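Local coordinates for oxidoreductase, short chain dehydrogenase/reductase family protein (Bifidobacterium adolescentis L2-32, PDB 6OW4) that acts as an NADH-dependent 20beta-hydroxysteroid dehydrogenase of the short-chain dehydrogenase/reductase family, at residues A181-N186 / T195-Y200; V131-D136 / E142-R147; G54-A59 / G260-I265; Y213-L218 / Y279-D284; E209-L214 / I223-I228. All blocks are in the same frame, centred on the assembly; numbering follows the deposited sequence.

Contact 1 (A181-N186 / T195-Y200); sequences ALSGHN and TPVNAY. Unlike the reference sequence in segment 181-186: Ala-181 (reference Ser). With NAD (nicotinamide-adenine-dinucleotide), chain N.
Ala-181 turns its methyl group toward Tyr-200, and its CB lies 3.8 Å from Tyr-200 OH. The same CB rests 3.7 Å from NAD C5N of the nicotinamide ring. The methyl therefore touches both the cofactor and the tyrosine. The reference sequence has a serine at this position. The chain then turns: Leu-182 O accepts the backbone N-H of His-185. Ser-183 carries its OG anti to the carbonyl carbon (chi1 -52°). This sets the hydroxyl at the edge of the tyrosine ring, close to the ring plane, with Ser-183 OG 3.6 Å from Tyr-200 CE2. Val-197 packs on the same hydroxyl, with its CG1 3.9 Å from Ser-183 OG. The polar partner of the hydroxyl is Asn-188. Val-197 is also the N-cap residue of helix 198-217, which carries Tyr-200. Tyr-200 CG is anti to the backbone N (chi1 178°), which carries the ring out to the cofactor. The Tyr-200 OH to NAD O2D hydrogen bond is very short, at 2.5 Å. Lys-204 also bonds the cofactor and lies beside Tyr-200, which fits the Tyr-x-x-x-Lys motif of this family. The serine of the reference sequence probably has the role known in relatives, binding the substrate carbonyl; the alanine present here lacks that hydroxyl.

Contact 2 (V131-D136 / E142-R147); sequences VNVPGD and EEVWTR
The helix turn that presents Val-144 and Arg-147 to Val-133 is tied at Glu-142 O. That carbonyl oxygen accepts two bonds from one residue: Thr-146 OG1 at 2.6 Å and the backbone Thr-146 N. One comes from above the carbonyl plane, the other from below. Across the contact the groups meet by van der Waals packing, methyls against methyls, carbonyl oxygens and a guanidinium. Val-133 and Val-144 lie alongside, pointing opposite ways, with Val-133 CG1 4.2 Å from Val-144 CG1. Val-144 CG1 stands anti to its own backbone N (chi1 171°), which also brings it 3.7 Å from Gly-135 O. Its other branch touches the loop too, with Val-144 CG2 3.7 Å from Pro-134 O. Asp-136 adds its CB to this packing. Its carboxylate takes the N-H groups of Ala-199 and Tyr-200, fastening the loop to helix 198-217. The extended Arg-147 chain brings its guanidinium edge to Val-133, with Arg-147 NH1 3.6 Å from Val-133 CG2 and near CG1 too. Val-131 CG2 approaches the same nitrogen more loosely, and Val-131 N bonds Asn-152 further along the helix. With an alanine at Val-133 both branches would go, which would probably open a gap beside Val-144 and leave the guanidinium freer to turn. Between 131-136 and 142-147 the contact is thus van der Waals packing, and toward Val-133 the arginine offers its chain and guanidinium edge as a packing surface.

Contact 3 (G54-A59 / G260-I265); sequences GRNAAA and GTNDEI
Asn-56 meets Asn-262 along the whole length of its side chain. Its CB lies 3.5 Å from Asn-262 CB. Asn-56 CG is anti to the carbonyl carbon (chi1 -77°), which lays the amide against Asn-262 CB. Asn-56 CG comes to 3.2 Å from Asn-262 CB, a tight fit. Asn-56 OD1 stays over the same carbon, at 3.4 Å from Asn-262 CB. At the tip Asn-56 ND2 and Asn-262 ND2 are 3.4 Å apart, but both are donors and do not bond. The two side chains lie roughly perpendicular, and their amide planes are 62° apart. Each amide looks to another chain instead. Asn-56 ND2 donates to Asp-24 of the fourth subunit, and Asn-262 ND2 to the carbonyl of Leu-23 of that subunit. An alanine at Asn-56 would probably leave Asp-24 of the fourth subunit short of one donor and open a gap against Asn-262. The turn leading into helix 262-273 is tied within itself. Thr-261 OG1 donates to Asp-263 OD1 at 2.6 Å, meeting it from above the carboxylate plane. Glu-264 OE1 folds back to accept from Thr-261 N. Gly-51 in the glycine-rich turn and Leu-53 at the start of helix 52-63 bind NAD. Asn-262 also touches Leu-53 and Ser-235 of the same site. The contact thus joins the first helix of the Rossmann fold to the start of helix 262-273, beside the cofactor site and at the interface with the fourth subunit.

Contact 4 (Y213-L218 / Y279-D284); sequences YLAAAL and YVTGTD
Ala-215 and Gly-282 bring their backbones together, with Ala-215 CA 4.9 Å from Gly-282 CA. Ala-215 sits in the last turns of helix 198-217, while 279-284 is an irregular run. Gly-282 has a positive phi (69°), and a CB at that position would come very close to Ala-215 CB. The absence of a side chain thus permits the close approach. Ala-215 CB also rests 3.4 Å from Gly-282 N. The run 279-284 leads into strand 284-287, which lies at one edge of the parallel Rossmann sheet within this chain. The contact packs the helix before strand 223-230 against the entry to that edge strand. Thr-281 supplies the main side-chain contact, with Thr-281 OG1 3.2 Å from Ala-215 CB. OG1 is anti to the backbone N (chi1 -169°), which turns it to the helix and to strand 223-230. A water joins the two segments: it donates to Ala-215 O at 2.6 Å and accepts from Thr-281 OG1 at 2.7 Å. Thr-281 OG1 in turn accepts from the backbone N of Ser-225. Further back in the run, Val-280 O is bonded by the side chains of Arg-224 and Asn-226, and Tyr-279 OH reaches the carbonyl of Arg-258 of the fourth subunit.

Contact 5 (E209-L214 / I223-I228); sequences EHSRYL and IRSNTI
Ser-211 and Ser-225 meet hydroxyl to hydroxyl, with Ser-211 OG 2.6 Å from Ser-225 OG. Either could be the donor. In both, OG is anti to the backbone N (chi1 -180° in Ser-211, -178° in Ser-225), which brings the two oxygens together. Thr-227 takes a different rotamer (chi1 58°). Its CG2 faces the helix and lies 3.6 Å from Ser-211 CB, while its OG1 bonds Asp-284. On the far side of the helix, Arg-212 NE makes a salt bridge with Glu-209 OE1 at 3.1 Å, in the guanidinium plane. Helix 209-214 and strand 223-228 run nearly antiparallel, with their axes 6.9 Å apart at closest approach. This is the helix-to-strand half of a beta-alpha-beta crossover in the Rossmann fold. The small side chains of Ser-211 and Ser-225 probably allow the close spacing. Both serines are buried, and their mutual bond gives each hydroxyl a polar partner where the helix lies on the sheet.

How the contacts relate
Contacts 1 and 2 lie beside the cofactor and touch each other: Ala-199 CB is 3.4 Å from Trp-145 CE3. Val-131 of contact 2 is about 4 Å from NAD, side chain to cofactor. Contact 3 lies near the same ligand, the Asn-262 side chain about 6 Å from it, and its centre is about 21 Å from that of contact 1. Contacts 4 and 5 are near neighbours, with centres about 5 Å apart, and share Tyr-213 and Leu-214. They are also tied by Gly-282 N to Ser-225 O at 2.7 Å. Contact 4 lies away from the NAD site. Helix 198-217 runs through contacts 1, 5 and 4. Contacts 1, 2, 4 and 5 touch the second subunit; contacts 3, 4 and 5 touch the fourth.

Contact 1 (A181-N186 / T195-Y200)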
# COMPACT_ATOMS: atom_id res chain seq x y z
N ALA F 181 8.65 10.28 5.49
CA ALA F 181 9.55 10.37 4.31
C ALA F 181 9.25 9.21 3.36
O ALA F 181 8.54 8.27 3.77
CB ALA F 181 11.00 10.35 4.74
N LEU F 182 9.78 9.28 2.13
CA LEU F 182 9.71 8.19 1.12
C LEU F 182 10.65 7.05 1.53
O LEU F 182 10.42 5.92 1.06
CB LEU F 182 10.08 8.74 -0.26
CG LEU F 182 8.94 9.40 -1.03
CD1 LEU F 182 9.47 10.01 -2.31
CD2 LEU F 182 7.82 8.41 -1.33
N SER F 183 11.66 7.34 2.36
CA SER F 183 12.53 6.35 3.04
C SER F 183 11.66 5.39 3.87
O SER F 183 12.06 4.22 4.03
CB SER F 183 13.57 7.03 3.90
OG SER F 183 14.27 8.01 3.14
N GLY F 184 10.52 5.89 4.38
CA GLY F 184 9.50 5.12 5.11
C GLY F 184 8.68 4.22 4.19
O GLY F 184 8.04 3.29 4.71
N HIS F 185 8.68 4.49 2.88
CA HIS F 185 7.98 3.70 1.83
C HIS F 185 8.97 2.84 1.04
O HIS F 185 8.66 1.66 0.80
CB HIS F 185 7.23 4.63 0.87
CG HIS F 185 6.10 5.38 1.49
ND1 HIS F 185 6.10 6.76 1.60
CD2 HIS F 185 4.94 4.96 2.02
CE1 HIS F 185 4.98 7.15 2.17
NE2 HIS F 185 4.25 6.07 2.44
N ASN F 186 10.09 3.44 0.63
CA ASN F 186 11.07 2.88 -0.33
C ASN F 186 12.49 3.17 0.16
O ASN F 186 12.71 4.25 0.73
CB ASN F 186 10.89 3.50 -1.72
CG ASN F 186 9.56 3.17 -2.36
OD1 ASN F 186 8.64 3.98 -2.32
ND2 ASN F 186 9.46 1.99 -2.94
N THR F 195 20.57 4.51 -0.59
CA THR F 195 21.17 5.54 0.30
C THR F 195 21.21 4.99 1.73
O THR F 195 20.42 4.11 2.07
CB THR F 195 20.39 6.86 0.26
OG1 THR F 195 19.08 6.64 0.77
CG2 THR F 195 20.30 7.45 -1.13
N PRO F 196 22.11 5.49 2.60
CA PRO F 196 22.11 5.11 4.01
C PRO F 196 20.90 5.68 4.77
O PRO F 196 21.01 6.74 5.37
CB PRO F 196 23.43 5.69 4.53
CG PRO F 196 23.70 6.87 3.62
CD PRO F 196 23.21 6.42 2.26
N VAL F 197 19.77 4.96 4.73
CA VAL F 197 18.48 5.35 5.38
C VAL F 197 17.84 4.10 6.03
O VAL F 197 16.60 4.01 6.03
CB VAL F 197 17.52 6.03 4.38
CG1 VAL F 197 18.05 7.38 3.93
CG2 VAL F 197 17.22 5.15 3.17
N ASN F 198 18.67 3.20 6.57
CA ASN F 198 18.23 1.90 7.17
C ASN F 198 17.33 2.17 8.38
O ASN F 198 16.14 1.84 8.32
CB ASN F 198 19.44 1.03 7.54
CG ASN F 198 19.06 -0.31 8.12
OD1 ASN F 198 17.88 -0.64 8.23
ND2 ASN F 198 20.05 -1.11 8.48
N ALA F 199 17.90 2.73 9.46
CA ALA F 199 17.19 3.11 10.70
C ALA F 199 16.24 4.27 10.41
O ALA F 199 15.12 4.27 10.95
CB ALA F 199 18.17 3.46 11.78
N TYR F 200 16.68 5.24 9.60
CA TYR F 200 15.91 6.47 9.25
C TYR F 200 14.55 6.09 8.68
O TYR F 200 13.53 6.57 9.20
CB TYR F 200 16.68 7.33 8.26
CG TYR F 200 15.93 8.57 7.84
CD1 TYR F 200 15.86 9.67 8.68
CD2 TYR F 200 15.30 8.65 6.61
CE1 TYR F 200 15.17 10.82 8.31
CE2 TYR F 200 14.61 9.78 6.22
CZ TYR F 200 14.54 10.87 7.08
OH TYR F 200 13.87 11.99 6.70
PA NAD N . 16.70 19.98 9.15
O1A NAD N . 17.80 19.09 9.62
O2A NAD N . 17.15 21.44 9.18
O5B NAD N . 15.40 19.83 10.07
C5B NAD N . 15.41 18.97 11.20
C4B NAD N . 15.19 19.85 12.47
O4B NAD N . 14.82 18.88 13.64
C3B NAD N . 16.23 20.49 12.80
O3B NAD N . 15.96 21.92 12.99
C2B NAD N . 16.74 19.84 14.25
O2B NAD N . 17.35 20.87 15.07
C1B NAD N . 15.71 19.36 14.80
N9A NAD N . 16.10 18.19 15.66
C8A NAD N . 16.78 17.03 15.52
N7A NAD N . 16.79 16.40 16.72
C5A NAD N . 16.13 17.18 17.60
C6A NAD N . 15.85 17.00 18.97
N6A NAD N . 16.14 16.00 19.94
N1A NAD N . 15.15 17.94 19.64
C2A NAD N . 14.71 19.07 19.00
N3A NAD N . 14.98 19.25 17.65
C4A NAD N . 15.69 18.29 16.96
O3 NAD N . 16.30 19.56 7.61
PN NAD N . 14.79 19.42 7.08
O1N NAD N . 14.83 19.12 5.60
O2N NAD N . 14.04 20.73 7.32
O5D NAD N . 14.08 18.20 7.83
C5D NAD N . 12.89 18.38 8.57
C4D NAD N . 12.13 17.04 8.66
O4D NAD N . 11.78 16.64 7.47
C3D NAD N . 13.02 15.95 9.23
O3D NAD N . 12.33 15.21 10.15
C2D NAD N . 13.40 15.08 7.99
O2D NAD N . 13.69 13.70 8.47
C1D NAD N . 12.36 15.15 7.24
N1N NAD N . 12.61 14.96 5.81
C2N NAD N . 13.32 15.91 5.08
C3N NAD N . 13.56 15.72 3.71
C7N NAD N . 14.35 16.77 2.89
O7N NAD N . 14.99 16.41 1.92
N7N NAD N . 14.33 18.14 3.24
C4N NAD N . 13.08 14.58 3.08
C5N NAD N . 12.38 13.63 3.80
C6N NAD N . 12.14 13.83 5.17

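Contact 2 (V131-D136 / E142-R147)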
# COMPACT_ATOMS: atom_id res chain seq x y z
N VAL F 131 16.12 13.56 12.14
CA VAL F 131 17.59 13.57 11.84
C VAL F 131 17.94 12.32 11.04
O VAL F 131 17.32 11.26 11.27
CB VAL F 131 18.41 13.66 13.15
CG1 VAL F 131 18.39 12.36 13.93
CG2 VAL F 131 19.84 14.10 12.89
N ASN F 132 18.91 12.44 10.12
CA ASN F 132 19.57 11.31 9.43
C ASN F 132 21.01 11.22 9.94
O ASN F 132 21.76 12.21 9.76
CB ASN F 132 19.49 11.45 7.90
CG ASN F 132 19.66 10.13 7.16
OD1 ASN F 132 19.94 9.10 7.77
ND2 ASN F 132 19.49 10.17 5.85
N VAL F 133 21.38 10.10 10.56
CA VAL F 133 22.70 9.88 11.23
C VAL F 133 23.64 9.24 10.21
O VAL F 133 23.25 8.32 9.50
CB VAL F 133 22.54 9.01 12.49
CG1 VAL F 133 23.85 8.89 13.26
CG2 VAL F 133 21.43 9.52 13.39
N PRO F 134 24.90 9.73 10.08
CA PRO F 134 25.88 9.09 9.20
C PRO F 134 26.17 7.62 9.55
O PRO F 134 26.13 7.28 10.71
CB PRO F 134 27.15 9.94 9.41
CG PRO F 134 26.63 11.28 9.87
CD PRO F 134 25.42 10.95 10.72
N GLY F 135 26.46 6.81 8.53
CA GLY F 135 26.72 5.36 8.65
C GLY F 135 25.45 4.56 8.89
O GLY F 135 25.53 3.50 9.54
N ASP F 136 24.31 5.04 8.37
CA ASP F 136 22.96 4.44 8.57
C ASP F 136 22.69 3.44 7.43
O ASP F 136 21.67 3.60 6.73
CB ASP F 136 21.89 5.53 8.66
CG ASP F 136 20.49 5.02 9.00
OD1 ASP F 136 20.37 3.85 9.40
OD2 ASP F 136 19.54 5.81 8.86
N GLU F 142 24.98 0.02 16.92
CA GLU F 142 24.01 0.20 18.03
C GLU F 142 23.80 1.69 18.29
O GLU F 142 22.64 2.10 18.48
CB GLU F 142 24.50 -0.52 19.29
CG GLU F 142 24.38 -2.03 19.21
CD GLU F 142 22.96 -2.56 19.28
OE1 GLU F 142 22.09 -1.87 19.86
OE2 GLU F 142 22.72 -3.67 18.76
N GLU F 143 24.88 2.48 18.28
CA GLU F 143 24.86 3.95 18.50
C GLU F 143 24.05 4.62 17.38
O GLU F 143 23.15 5.41 17.70
CB GLU F 143 26.29 4.51 18.56
CG GLU F 143 27.03 4.17 19.84
CD GLU F 143 27.64 2.78 19.93
OE1 GLU F 143 27.72 2.08 18.89
OE2 GLU F 143 28.02 2.38 21.06
N VAL F 144 24.36 4.29 16.12
CA VAL F 144 23.71 4.87 14.91
C VAL F 144 22.22 4.49 14.90
O VAL F 144 21.40 5.36 14.55
CB VAL F 144 24.42 4.43 13.61
CG1 VAL F 144 23.63 4.84 12.37
CG2 VAL F 144 25.84 4.97 13.54
N TRP F 145 21.90 3.24 15.24
CA TRP F 145 20.51 2.72 15.26
C TRP F 145 19.70 3.44 16.35
O TRP F 145 18.71 4.10 16.01
CB TRP F 145 20.47 1.20 15.45
CG TRP F 145 19.08 0.65 15.40
CD1 TRP F 145 18.24 0.43 16.45
CD2 TRP F 145 18.34 0.29 14.21
NE1 TRP F 145 17.04 -0.05 16.00
CE2 TRP F 145 17.07 -0.15 14.64
CE3 TRP F 145 18.63 0.28 12.84
CZ2 TRP F 145 16.10 -0.59 13.74
CZ3 TRP F 145 17.67 -0.15 11.96
CH2 TRP F 145 16.42 -0.59 12.40
N THR F 146 20.13 3.32 17.61
CA THR F 146 19.40 3.80 18.82
C THR F 146 19.28 5.33 18.78
O THR F 146 18.22 5.84 19.19
CB THR F 146 20.04 3.29 20.11
OG1 THR F 146 21.42 3.69 20.13
CG2 THR F 146 19.95 1.79 20.25
N ARG F 147 20.32 6.03 18.31
CA ARG F 147 20.32 7.51 18.19
C ARG F 147 19.16 7.95 17.29
O ARG F 147 18.46 8.92 17.67
CB ARG F 147 21.66 8.01 17.65
CG ARG F 147 21.75 9.53 17.51
CD ARG F 147 23.18 10.02 17.39
NE ARG F 147 23.25 11.45 17.66
CZ ARG F 147 22.99 12.42 16.78
NH1 ARG F 147 22.66 12.12 15.53
NH2 ARG F 147 23.08 13.68 17.15

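Contact 3 (G54-A59 / G260-I265)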
# COMPACT_ATOMS: atom_id res chain seq x y z
N GLY F 54 10.34 23.28 8.77
CA GLY F 54 9.74 23.71 10.05
C GLY F 54 9.35 25.18 10.03
O GLY F 54 8.17 25.48 10.27
N ARG F 55 10.31 26.07 9.74
CA ARG F 55 10.12 27.55 9.81
C ARG F 55 9.16 28.00 8.70
O ARG F 55 8.31 28.87 8.98
CB ARG F 55 11.46 28.28 9.76
CG ARG F 55 12.19 28.24 8.42
CD ARG F 55 13.61 28.75 8.58
NE ARG F 55 14.34 28.81 7.31
CZ ARG F 55 15.37 28.04 6.96
NH1 ARG F 55 15.84 27.12 7.78
NH2 ARG F 55 15.94 28.21 5.78
N ASN F 56 9.26 27.42 7.50
CA ASN F 56 8.39 27.77 6.34
C ASN F 56 6.96 27.30 6.59
O ASN F 56 6.02 28.04 6.24
CB ASN F 56 8.94 27.20 5.02
CG ASN F 56 10.11 27.99 4.48
OD1 ASN F 56 10.01 28.62 3.43
ND2 ASN F 56 11.23 27.96 5.18
N ALA F 57 6.78 26.11 7.18
CA ALA F 57 5.47 25.56 7.60
C ALA F 57 4.84 26.50 8.63
O ALA F 57 3.70 26.93 8.41
CB ALA F 57 5.63 24.16 8.15
N ALA F 58 5.58 26.80 9.70
CA ALA F 58 5.18 27.73 10.78
C ALA F 58 4.79 29.09 10.19
O ALA F 58 3.74 29.63 10.60
CB ALA F 58 6.31 27.87 11.77
N ALA F 59 5.59 29.61 9.25
CA ALA F 59 5.39 30.91 8.58
C ALA F 59 4.07 30.90 7.80
O ALA F 59 3.35 31.92 7.84
CB ALA F 59 6.56 31.22 7.67
N GLY F 260 11.99 19.67 -4.44
CA GLY F 260 10.90 20.46 -3.83
C GLY F 260 11.47 21.66 -3.10
O GLY F 260 12.70 21.67 -2.84
N THR F 261 10.63 22.64 -2.78
CA THR F 261 10.99 23.84 -1.98
C THR F 261 10.14 23.84 -0.71
O THR F 261 9.10 23.15 -0.70
CB THR F 261 10.85 25.12 -2.81
OG1 THR F 261 9.53 25.19 -3.35
CG2 THR F 261 11.85 25.19 -3.94
N ASN F 262 10.57 24.57 0.31
CA ASN F 262 9.97 24.57 1.67
C ASN F 262 8.51 25.03 1.59
O ASN F 262 7.68 24.51 2.37
CB ASN F 262 10.77 25.44 2.65
CG ASN F 262 12.17 24.92 2.90
OD1 ASN F 262 12.42 23.72 2.81
ND2 ASN F 262 13.09 25.81 3.24
N ASP F 263 8.21 25.97 0.68
CA ASP F 263 6.86 26.55 0.47
C ASP F 263 5.88 25.47 -0.02
O ASP F 263 4.69 25.53 0.36
CB ASP F 263 6.91 27.72 -0.51
CG ASP F 263 7.49 27.36 -1.87
OD1 ASP F 263 8.72 27.27 -1.97
OD2 ASP F 263 6.70 27.15 -2.81
N GLU F 264 6.35 24.53 -0.85
CA GLU F 264 5.52 23.46 -1.47
C GLU F 264 5.14 22.41 -0.42
O GLU F 264 4.19 21.64 -0.66
CB GLU F 264 6.25 22.83 -2.65
CG GLU F 264 6.52 23.81 -3.77
CD GLU F 264 7.19 23.20 -4.99
OE1 GLU F 264 8.22 22.52 -4.82
OE2 GLU F 264 6.66 23.38 -6.10
N ILE F 265 5.89 22.36 0.69
CA ILE F 265 5.56 21.53 1.89
C ILE F 265 4.67 22.36 2.82
O ILE F 265 3.74 21.77 3.42
CB ILE F 265 6.85 21.05 2.59
CG1 ILE F 265 7.74 20.23 1.65
CG2 ILE F 265 6.53 20.29 3.87
CD1 ILE F 265 7.12 18.92 1.20

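Contact 4 (Y213-L218 / Y279-D284)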
# COMPACT_ATOMS: atom_id res chain seq x y z
N TYR F 213 -2.77 5.00 13.88
CA TYR F 213 -3.40 4.49 15.12
C TYR F 213 -4.11 5.64 15.85
O TYR F 213 -5.27 5.46 16.26
CB TYR F 213 -2.42 3.82 16.08
CG TYR F 213 -3.09 3.40 17.36
CD1 TYR F 213 -3.76 2.19 17.46
CD2 TYR F 213 -3.16 4.27 18.44
CE1 TYR F 213 -4.43 1.83 18.62
CE2 TYR F 213 -3.82 3.92 19.61
CZ TYR F 213 -4.46 2.69 19.69
OH TYR F 213 -5.12 2.35 20.84
N LEU F 214 -3.42 6.78 16.03
CA LEU F 214 -3.95 7.96 16.76
C LEU F 214 -5.22 8.46 16.07
O LEU F 214 -6.17 8.82 16.79
CB LEU F 214 -2.88 9.05 16.84
CG LEU F 214 -1.65 8.73 17.71
CD1 LEU F 214 -0.69 9.91 17.71
CD2 LEU F 214 -2.05 8.37 19.13
N ALA F 215 -5.23 8.47 14.73
CA ALA F 215 -6.39 8.86 13.89
C ALA F 215 -7.62 8.01 14.27
O ALA F 215 -8.70 8.60 14.47
CB ALA F 215 -6.05 8.70 12.43
N ALA F 216 -7.44 6.69 14.38
CA ALA F 216 -8.50 5.72 14.76
C ALA F 216 -8.92 5.94 16.22
O ALA F 216 -10.13 5.90 16.50
CB ALA F 216 -8.00 4.31 14.55
N ALA F 217 -7.95 6.15 17.11
CA ALA F 217 -8.14 6.20 18.58
C ALA F 217 -8.72 7.55 19.01
O ALA F 217 -9.53 7.56 19.96
CB ALA F 217 -6.82 5.93 19.28
N LEU F 218 -8.34 8.65 18.35
CA LEU F 218 -8.68 10.04 18.79
C LEU F 218 -9.70 10.70 17.85
O LEU F 218 -9.88 11.93 17.97
CB LEU F 218 -7.39 10.86 18.84
CG LEU F 218 -6.27 10.28 19.71
CD1 LEU F 218 -5.07 11.21 19.72
CD2 LEU F 218 -6.76 10.03 21.13
N TYR F 279 -12.23 16.03 6.53
CA TYR F 279 -12.60 14.59 6.42
C TYR F 279 -11.39 13.76 5.99
O TYR F 279 -11.58 12.65 5.44
CB TYR F 279 -13.77 14.41 5.45
CG TYR F 279 -14.55 13.12 5.64
CD1 TYR F 279 -15.20 12.86 6.84
CD2 TYR F 279 -14.63 12.18 4.64
CE1 TYR F 279 -15.91 11.69 7.03
CE2 TYR F 279 -15.34 11.00 4.81
CZ TYR F 279 -15.98 10.75 6.01
OH TYR F 279 -16.69 9.59 6.18
N VAL F 280 -10.18 14.26 6.26
CA VAL F 280 -8.89 13.55 6.01
C VAL F 280 -8.26 13.23 7.36
O VAL F 280 -7.94 14.18 8.10
CB VAL F 280 -7.94 14.38 5.12
CG1 VAL F 280 -6.75 13.55 4.65
CG2 VAL F 280 -8.67 14.99 3.93
N THR F 281 -8.09 11.95 7.68
CA THR F 281 -7.41 11.46 8.90
C THR F 281 -6.86 10.05 8.65
O THR F 281 -7.49 9.29 7.89
CB THR F 281 -8.35 11.51 10.11
OG1 THR F 281 -7.57 11.29 11.29
CG2 THR F 281 -9.47 10.50 10.05
N GLY F 282 -5.71 9.72 9.25
CA GLY F 282 -5.10 8.38 9.22
C GLY F 282 -4.57 8.02 7.84
O GLY F 282 -4.50 6.81 7.55
N THR F 283 -4.21 9.02 7.03
CA THR F 283 -3.63 8.82 5.67
C THR F 283 -2.34 9.63 5.54
O THR F 283 -1.99 10.37 6.47
CB THR F 283 -4.64 9.18 4.57
OG1 THR F 283 -4.10 8.71 3.34
CG2 THR F 283 -4.95 10.66 4.48
N ASP F 284 -1.66 9.46 4.40
CA ASP F 284 -0.36 10.11 4.07
C ASP F 284 -0.53 10.93 2.79
O ASP F 284 -1.25 10.47 1.89
CB ASP F 284 0.74 9.06 3.89
CG ASP F 284 2.08 9.66 3.53
OD1 ASP F 284 2.57 10.51 4.30
OD2 ASP F 284 2.63 9.28 2.47
O HOH W 1 -8.92 11.01 13.63

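Contact 5 (E209-L214 / I223-I228)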
# COMPACT_ATOMS: atom_id res chain seq x y z
N GLU F 209 2.52 4.57 10.78
CA GLU F 209 1.54 3.62 11.37
C GLU F 209 1.15 4.09 12.78
O GLU F 209 0.06 3.70 13.25
CB GLU F 209 2.11 2.20 11.39
CG GLU F 209 1.11 1.14 11.81
CD GLU F 209 -0.19 1.13 11.02
OE1 GLU F 209 -0.16 1.42 9.81
OE2 GLU F 209 -1.25 0.84 11.63
N HIS F 210 1.99 4.90 13.44
CA HIS F 210 1.68 5.57 14.73
C HIS F 210 0.57 6.60 14.51
O HIS F 210 -0.43 6.56 15.25
CB HIS F 210 2.95 6.18 15.35
CG HIS F 210 2.69 7.07 16.52
ND1 HIS F 210 2.06 6.62 17.66
CD2 HIS F 210 2.98 8.37 16.73
CE1 HIS F 210 1.97 7.61 18.53
NE2 HIS F 210 2.53 8.70 17.98
N SER F 211 0.74 7.48 13.52
CA SER F 211 -0.24 8.52 13.11
C SER F 211 -1.58 7.85 12.77
O SER F 211 -2.62 8.35 13.23
CB SER F 211 0.28 9.34 11.96
OG SER F 211 -0.67 10.33 11.58
N ARG F 212 -1.53 6.75 12.02
CA ARG F 212 -2.72 5.95 11.60
C ARG F 212 -3.48 5.46 12.84
O ARG F 212 -4.72 5.53 12.83
CB ARG F 212 -2.30 4.79 10.68
CG ARG F 212 -2.16 5.20 9.23
CD ARG F 212 -1.52 4.16 8.33
NE ARG F 212 -2.28 2.93 8.20
CZ ARG F 212 -3.41 2.77 7.50
NH1 ARG F 212 -3.96 3.79 6.86
NH2 ARG F 212 -3.99 1.59 7.45
N TYR F 213 -2.77 5.00 13.88
CA TYR F 213 -3.40 4.49 15.12
C TYR F 213 -4.11 5.64 15.85
O TYR F 213 -5.27 5.46 16.26
CB TYR F 213 -2.42 3.82 16.08
CG TYR F 213 -3.09 3.40 17.36
CD1 TYR F 213 -3.76 2.19 17.46
CD2 TYR F 213 -3.16 4.27 18.44
CE1 TYR F 213 -4.43 1.83 18.62
CE2 TYR F 213 -3.82 3.92 19.61
CZ TYR F 213 -4.46 2.69 19.69
OH TYR F 213 -5.12 2.35 20.84
N LEU F 214 -3.42 6.78 16.03
CA LEU F 214 -3.95 7.96 16.76
C LEU F 214 -5.22 8.46 16.07
O LEU F 214 -6.17 8.82 16.79
CB LEU F 214 -2.88 9.05 16.84
CG LEU F 214 -1.65 8.73 17.71
CD1 LEU F 214 -0.69 9.91 17.71
CD2 LEU F 214 -2.05 8.37 19.13
N ILE F 223 -9.97 14.87 16.91
CA ILE F 223 -8.53 15.04 16.55
C ILE F 223 -8.25 14.22 15.29
O ILE F 223 -8.54 13.01 15.30
CB ILE F 223 -7.62 14.64 17.74
CG1 ILE F 223 -7.91 15.50 18.97
CG2 ILE F 223 -6.15 14.70 17.34
CD1 ILE F 223 -7.23 15.03 20.24
N ARG F 224 -7.74 14.87 14.24
CA ARG F 224 -7.26 14.22 12.99
C ARG F 224 -5.74 14.06 13.09
O ARG F 224 -5.09 14.92 13.71
CB ARG F 224 -7.66 15.05 11.76
CG ARG F 224 -9.16 15.20 11.59
CD ARG F 224 -9.57 16.00 10.37
NE ARG F 224 -8.99 17.34 10.34
CZ ARG F 224 -7.95 17.71 9.59
NH1 ARG F 224 -7.34 16.86 8.78
NH2 ARG F 224 -7.52 18.96 9.65
N SER F 225 -5.21 12.98 12.51
CA SER F 225 -3.76 12.65 12.49
C SER F 225 -3.37 12.16 11.09
O SER F 225 -3.90 11.13 10.66
CB SER F 225 -3.42 11.61 13.54
OG SER F 225 -2.03 11.33 13.53
N ASN F 226 -2.47 12.90 10.43
CA ASN F 226 -2.01 12.59 9.05
C ASN F 226 -0.49 12.76 8.99
O ASN F 226 0.08 13.41 9.89
CB ASN F 226 -2.71 13.47 8.01
CG ASN F 226 -4.19 13.20 7.93
OD1 ASN F 226 -4.61 12.15 7.46
ND2 ASN F 226 -4.99 14.15 8.40
N THR F 227 0.14 12.18 7.97
CA THR F 227 1.59 12.29 7.69
C THR F 227 1.82 12.98 6.34
O THR F 227 0.96 12.85 5.45
CB THR F 227 2.26 10.91 7.70
OG1 THR F 227 1.60 10.11 6.72
CG2 THR F 227 2.18 10.24 9.05
N ILE F 228 2.94 13.68 6.23
CA ILE F 228 3.49 14.23 4.96
C ILE F 228 4.79 13.48 4.68
O ILE F 228 5.66 13.47 5.57
CB ILE F 228 3.69 15.75 5.06
CG1 ILE F 228 2.37 16.45 5.40
CG2 ILE F 228 4.30 16.31 3.78
CD1 ILE F 228 2.52 17.93 5.69